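Long-range contacts in putative uncharacterized protein TTHB071 (Thermus thermophilus, PDB 3AYV), which is of unknown function but binds zinc and may act as an endonuclease on abasic DNA, perhaps in protection against oxidative stress: residues A[164-169]-A[191-196]; A[197-203]-A[225-231]. The contacts are given in a common frame with arbitrary orientation. Residues are numbered along the deposited sequence.

Contact 1 (A[164-169]-A[191-196]); sequences AHARVF and TDGVYD. With ZN (zinc ion), chain G.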
# COMPACT_ATOMS: atom_id res chain seq x y z
N ALA A 164 -4.86 -3.48 9.66
CA ALA A 164 -4.06 -3.28 10.88
C ALA A 164 -3.82 -1.79 11.15
O ALA A 164 -3.86 -1.35 12.30
CB ALA A 164 -2.74 -4.03 10.78
N HIS A 165 -3.57 -1.01 10.09
CA HIS A 165 -3.41 0.43 10.29
C HIS A 165 -4.68 1.01 10.86
O HIS A 165 -4.61 1.86 11.75
CB HIS A 165 -3.06 1.14 8.98
CG HIS A 165 -1.69 0.81 8.47
ND1 HIS A 165 -1.24 1.24 7.24
CD2 HIS A 165 -0.68 0.08 9.01
CE1 HIS A 165 -0.01 0.80 7.04
NE2 HIS A 165 0.34 0.08 8.10
N ALA A 166 -5.85 0.58 10.37
CA ALA A 166 -7.11 1.07 10.95
C ALA A 166 -7.23 0.69 12.44
O ALA A 166 -7.64 1.49 13.28
CB ALA A 166 -8.30 0.54 10.15
N ARG A 167 -6.82 -0.53 12.75
CA ARG A 167 -6.97 -1.06 14.11
C ARG A 167 -6.04 -0.37 15.08
O ARG A 167 -6.45 -0.03 16.18
CB ARG A 167 -6.70 -2.56 14.11
CG ARG A 167 -6.82 -3.25 15.50
CD ARG A 167 -8.19 -3.10 16.15
NE ARG A 167 -8.24 -3.85 17.42
CZ ARG A 167 -8.91 -4.99 17.60
NH1 ARG A 167 -9.62 -5.51 16.61
NH2 ARG A 167 -8.88 -5.60 18.79
N VAL A 168 -4.77 -0.17 14.68
CA VAL A 168 -3.81 0.36 15.64
C VAL A 168 -3.61 1.88 15.57
O VAL A 168 -3.23 2.49 16.57
CB VAL A 168 -2.46 -0.38 15.64
CG1 VAL A 168 -2.68 -1.92 15.75
CG2 VAL A 168 -1.64 -0.05 14.42
N PHE A 169 -3.89 2.50 14.43
CA PHE A 169 -3.60 3.95 14.29
C PHE A 169 -4.84 4.88 14.24
O PHE A 169 -4.72 6.08 14.52
CB PHE A 169 -2.71 4.21 13.08
CG PHE A 169 -1.37 3.53 13.12
CD1 PHE A 169 -0.58 3.57 14.27
CD2 PHE A 169 -0.90 2.85 12.00
CE1 PHE A 169 0.68 2.96 14.31
CE2 PHE A 169 0.38 2.23 12.02
CZ PHE A 169 1.16 2.29 13.19
N THR A 191 -2.27 -8.27 13.74
CA THR A 191 -1.73 -7.42 14.78
C THR A 191 -2.34 -7.88 16.10
O THR A 191 -3.42 -8.47 16.13
CB THR A 191 -2.08 -5.94 14.54
OG1 THR A 191 -1.78 -5.18 15.72
CG2 THR A 191 -3.58 -5.75 14.19
N ASP A 192 -1.63 -7.61 17.20
CA ASP A 192 -2.19 -7.80 18.54
C ASP A 192 -3.16 -6.70 18.98
O ASP A 192 -3.69 -6.75 20.10
CB ASP A 192 -1.04 -7.96 19.55
CG ASP A 192 -0.07 -6.77 19.58
OD1 ASP A 192 -0.28 -5.74 18.90
OD2 ASP A 192 0.93 -6.87 20.32
N GLY A 193 -3.39 -5.72 18.10
CA GLY A 193 -4.24 -4.61 18.42
C GLY A 193 -3.53 -3.45 19.07
O GLY A 193 -4.18 -2.46 19.42
N VAL A 194 -2.21 -3.57 19.25
CA VAL A 194 -1.41 -2.53 19.89
C VAL A 194 -0.35 -1.96 18.95
O VAL A 194 -0.26 -0.74 18.78
CB VAL A 194 -0.72 -3.03 21.20
CG1 VAL A 194 0.08 -1.88 21.87
CG2 VAL A 194 -1.78 -3.58 22.18
N TYR A 195 0.43 -2.84 18.33
CA TYR A 195 1.45 -2.43 17.38
C TYR A 195 1.13 -2.95 15.99
O TYR A 195 0.48 -3.99 15.85
CB TYR A 195 2.85 -2.93 17.79
CG TYR A 195 3.25 -2.36 19.10
CD1 TYR A 195 3.72 -1.05 19.20
CD2 TYR A 195 3.10 -3.10 20.27
CE1 TYR A 195 4.03 -0.48 20.44
CE2 TYR A 195 3.44 -2.56 21.51
CZ TYR A 195 3.91 -1.25 21.58
OH TYR A 195 4.22 -0.69 22.80
N ASP A 196 1.64 -2.26 14.98
CA ASP A 196 1.55 -2.74 13.61
C ASP A 196 2.56 -3.88 13.40
O ASP A 196 3.67 -3.67 12.92
CB ASP A 196 1.81 -1.59 12.65
CG ASP A 196 1.44 -1.93 11.22
OD1 ASP A 196 0.59 -2.80 10.95
OD2 ASP A 196 2.02 -1.28 10.37
ZN ZN G . 1.91 -1.53 8.25
O HOH W 1 -6.92 -1.97 18.94
O HOH W 2 0.18 -3.16 8.37
O HOH W 3 1.69 -1.81 6.10
O HOH W 4 3.56 -0.10 8.09
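In this xylose isomerase-like TIM barrel, the short helix after strand 158-162 packs against the loop that follows the next strand, 185-188, beside a zinc ion. T191 sets CG2 on A164 CB (3.9 Å), while OG1 accepts from G193 N (2.9 Å), an ST turn, and donates to Y195 O (2.6 Å). D192 OD1 accepts from V194 N (2.9 Å), an Asx turn, extended by Y195 N (3.0 Å) to an Asx motif. At G193 the chain has a positive phi, with R167 CG 4.1 Å from G193 CA; water 1 bridges R167 NE and G193 O, 2.8 Å from each. V194 and Y195 direct their CA-to-CB bonds away from the helix; V168 packs on their backbone, CB 3.9 Å from V194 O and CG1 3.8 Å from Y195 O. D196 points back toward the helix, its CB 4.0 Å from F169 CZ, and joins H165, whose ND1 is hydrogen-bonded to N137 O, on the metal: zinc lies 2.1 Å from D196 OD2 and 2.2 Å from H165 NE2.

Contact 2 (A[197-203]-A[225-231]); sequences RHWNLGR and REDPEAS. With ZN (zinc ion), chain G.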
# COMPACT_ATOMS: atom_id res chain seq x y z
N ARG A 197 2.13 -5.09 13.75
CA ARG A 197 3.04 -6.24 13.90
C ARG A 197 3.50 -6.86 12.62
O ARG A 197 4.61 -7.43 12.58
CB ARG A 197 2.39 -7.32 14.78
CG ARG A 197 2.13 -6.86 16.19
CD ARG A 197 3.45 -6.73 16.92
NE ARG A 197 3.23 -6.61 18.35
CZ ARG A 197 4.20 -6.65 19.26
NH1 ARG A 197 5.46 -6.80 18.90
NH2 ARG A 197 3.89 -6.55 20.53
N HIS A 198 2.69 -6.75 11.57
CA HIS A 198 2.98 -7.44 10.31
C HIS A 198 3.13 -8.95 10.53
O HIS A 198 4.01 -9.58 9.95
CB HIS A 198 4.20 -6.82 9.60
CG HIS A 198 3.93 -5.48 8.99
ND1 HIS A 198 4.37 -5.11 7.74
CD2 HIS A 198 3.19 -4.43 9.45
CE1 HIS A 198 3.95 -3.89 7.46
NE2 HIS A 198 3.25 -3.45 8.49
N TRP A 199 2.27 -9.51 11.38
CA TRP A 199 2.26 -10.95 11.61
C TRP A 199 1.45 -11.64 10.52
O TRP A 199 0.64 -11.00 9.83
CB TRP A 199 1.62 -11.28 12.94
CG TRP A 199 2.41 -10.92 14.19
CD1 TRP A 199 3.76 -10.70 14.29
CD2 TRP A 199 1.88 -10.81 15.51
NE1 TRP A 199 4.09 -10.44 15.61
CE2 TRP A 199 2.95 -10.50 16.37
CE3 TRP A 199 0.59 -10.94 16.05
CZ2 TRP A 199 2.77 -10.33 17.76
CZ3 TRP A 199 0.41 -10.75 17.43
CH2 TRP A 199 1.50 -10.45 18.26
N ASN A 200 1.66 -12.94 10.37
CA ASN A 200 0.80 -13.78 9.52
C ASN A 200 -0.68 -13.73 9.89
O ASN A 200 -1.05 -13.57 11.06
CB ASN A 200 1.25 -15.25 9.59
CG ASN A 200 2.42 -15.54 8.68
OD1 ASN A 200 3.46 -16.02 9.11
ND2 ASN A 200 2.25 -15.25 7.41
N LEU A 201 -1.53 -13.87 8.88
CA LEU A 201 -2.98 -14.00 9.10
C LEU A 201 -3.21 -15.14 10.08
O LEU A 201 -2.49 -16.14 10.03
CB LEU A 201 -3.68 -14.31 7.77
CG LEU A 201 -3.49 -13.29 6.65
CD1 LEU A 201 -4.31 -13.69 5.40
CD2 LEU A 201 -3.88 -11.89 7.17
N GLY A 202 -4.16 -14.97 10.99
CA GLY A 202 -4.49 -16.00 11.99
C GLY A 202 -3.76 -15.81 13.32
O GLY A 202 -4.14 -16.44 14.32
N ARG A 203 -2.77 -14.93 13.36
CA ARG A 203 -1.91 -14.78 14.54
C ARG A 203 -2.37 -13.70 15.53
O ARG A 203 -1.87 -13.62 16.65
CB ARG A 203 -0.45 -14.53 14.15
CG ARG A 203 0.28 -15.72 13.48
CD ARG A 203 1.79 -15.69 13.80
NE ARG A 203 1.98 -15.26 15.18
CZ ARG A 203 2.99 -14.55 15.67
NH1 ARG A 203 4.00 -14.14 14.92
NH2 ARG A 203 2.98 -14.23 16.95
N ARG A 225 6.23 -9.90 7.98
CA ARG A 225 7.66 -9.84 8.19
C ARG A 225 8.30 -11.20 8.45
O ARG A 225 9.52 -11.35 8.35
CB ARG A 225 8.02 -8.76 9.21
CG ARG A 225 7.93 -7.37 8.56
CD ARG A 225 8.71 -6.29 9.31
NE ARG A 225 7.92 -5.71 10.40
CZ ARG A 225 7.17 -4.61 10.29
NH1 ARG A 225 7.10 -3.94 9.14
NH2 ARG A 225 6.48 -4.17 11.34
N GLU A 226 7.47 -12.20 8.73
CA GLU A 226 7.93 -13.57 8.93
C GLU A 226 7.65 -14.36 7.65
O GLU A 226 7.08 -13.81 6.71
CB GLU A 226 7.21 -14.19 10.14
CG GLU A 226 5.68 -13.88 10.25
CD GLU A 226 5.09 -14.13 11.66
OE1 GLU A 226 5.89 -14.35 12.61
OE2 GLU A 226 3.85 -14.10 11.84
N ASP A 227 8.02 -15.65 7.61
CA ASP A 227 7.66 -16.47 6.47
C ASP A 227 6.17 -16.40 6.17
O ASP A 227 5.36 -16.67 7.05
CB ASP A 227 8.03 -17.94 6.67
CG ASP A 227 7.89 -18.72 5.38
OD1 ASP A 227 8.83 -18.68 4.54
OD2 ASP A 227 6.81 -19.31 5.17
N PRO A 228 5.80 -16.08 4.93
CA PRO A 228 4.39 -15.86 4.61
C PRO A 228 3.56 -17.11 4.34
O PRO A 228 2.35 -16.99 4.10
CB PRO A 228 4.45 -14.98 3.36
CG PRO A 228 5.73 -15.38 2.67
CD PRO A 228 6.67 -15.89 3.75
N GLU A 229 4.15 -18.31 4.38
CA GLU A 229 3.35 -19.49 4.04
C GLU A 229 2.06 -19.61 4.85
O GLU A 229 1.01 -19.91 4.28
CB GLU A 229 4.12 -20.81 4.10
CG GLU A 229 3.36 -21.91 3.38
CD GLU A 229 4.00 -23.25 3.48
OE1 GLU A 229 5.24 -23.33 3.35
OE2 GLU A 229 3.25 -24.24 3.66
N ALA A 230 2.12 -19.39 6.16
CA ALA A 230 0.92 -19.52 6.98
C ALA A 230 -0.23 -18.61 6.51
O ALA A 230 -1.40 -18.97 6.62
CB ALA A 230 1.22 -19.26 8.46
N SER A 231 0.10 -17.43 5.98
CA SER A 231 -0.95 -16.53 5.46
C SER A 231 -1.55 -17.05 4.16
O SER A 231 -2.76 -16.97 3.96
CB SER A 231 -0.43 -15.10 5.26
OG SER A 231 -0.03 -14.55 6.50
ZN ZN G . 1.91 -1.53 8.25
O HOH W 3 1.69 -1.81 6.10
O HOH W 2 0.18 -3.16 8.37
O HOH W 4 3.56 -0.10 8.09
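Several backbone polar groups of 197-203 are satisfied by the chain that leaves strand 219-222 and enters helix 229-240. H198 O accepts from R225 N at 3.0 Å, the one backbone-to-backbone bond between the segments. Next along, N200 N donates to E226 OE2 (2.9 Å), and the same carboxylate forms a salt bridge with R203, NH1 lying 3.1 Å from E226 OE2 and 3.0 Å from E226 OE1, the latter weak as a hydrogen bond. L201 N is taken by S231 OG (2.9 Å), so a side chain in the first turn of the helix holds the start of the type II turn N200-R203, itself closed by R203 N to N200 O (3.2 Å). The N200 side chain fills the space between E226, D227, A230 and S231. D227 OD2 caps the helix through E229 N (2.9 Å), and D227 also pairs with R18. H198 spends NE2 on zinc at 2.4 Å; on its ring the R225 guanidinium lies flat, centres 3.9 Å apart and planes at 13°. Such loops after the C-terminal ends of adjacent strands form the end where TIM barrels place their active sites, here carrying zinc, as in the xylose isomerase-like family.

Contacts 1 and 2 follow each other along the chain, their centres 14 Å apart, and share one zinc ion: H165 and D196 of contact 1 and H198 of contact 2 supply its protein ligands, and waters 2, 3 and 4 complete the six-atom shell. The loop running through 191-203 is thus held by helix 163-169 through 191-196 and by the chain leading into helix 229-240 through 197-203. Within it, a salt bridge between D192 OD2 and R197 NH2 (3.0 Å) ties the two contacts, and W199 CZ3 packs 3.8 Å from D192 N. R225 NH2 also approaches D196 O at 3.3 Å. A neighbouring zinc is bound by E136, D162, H187 and E223, so both contacts border a multi-zinc site.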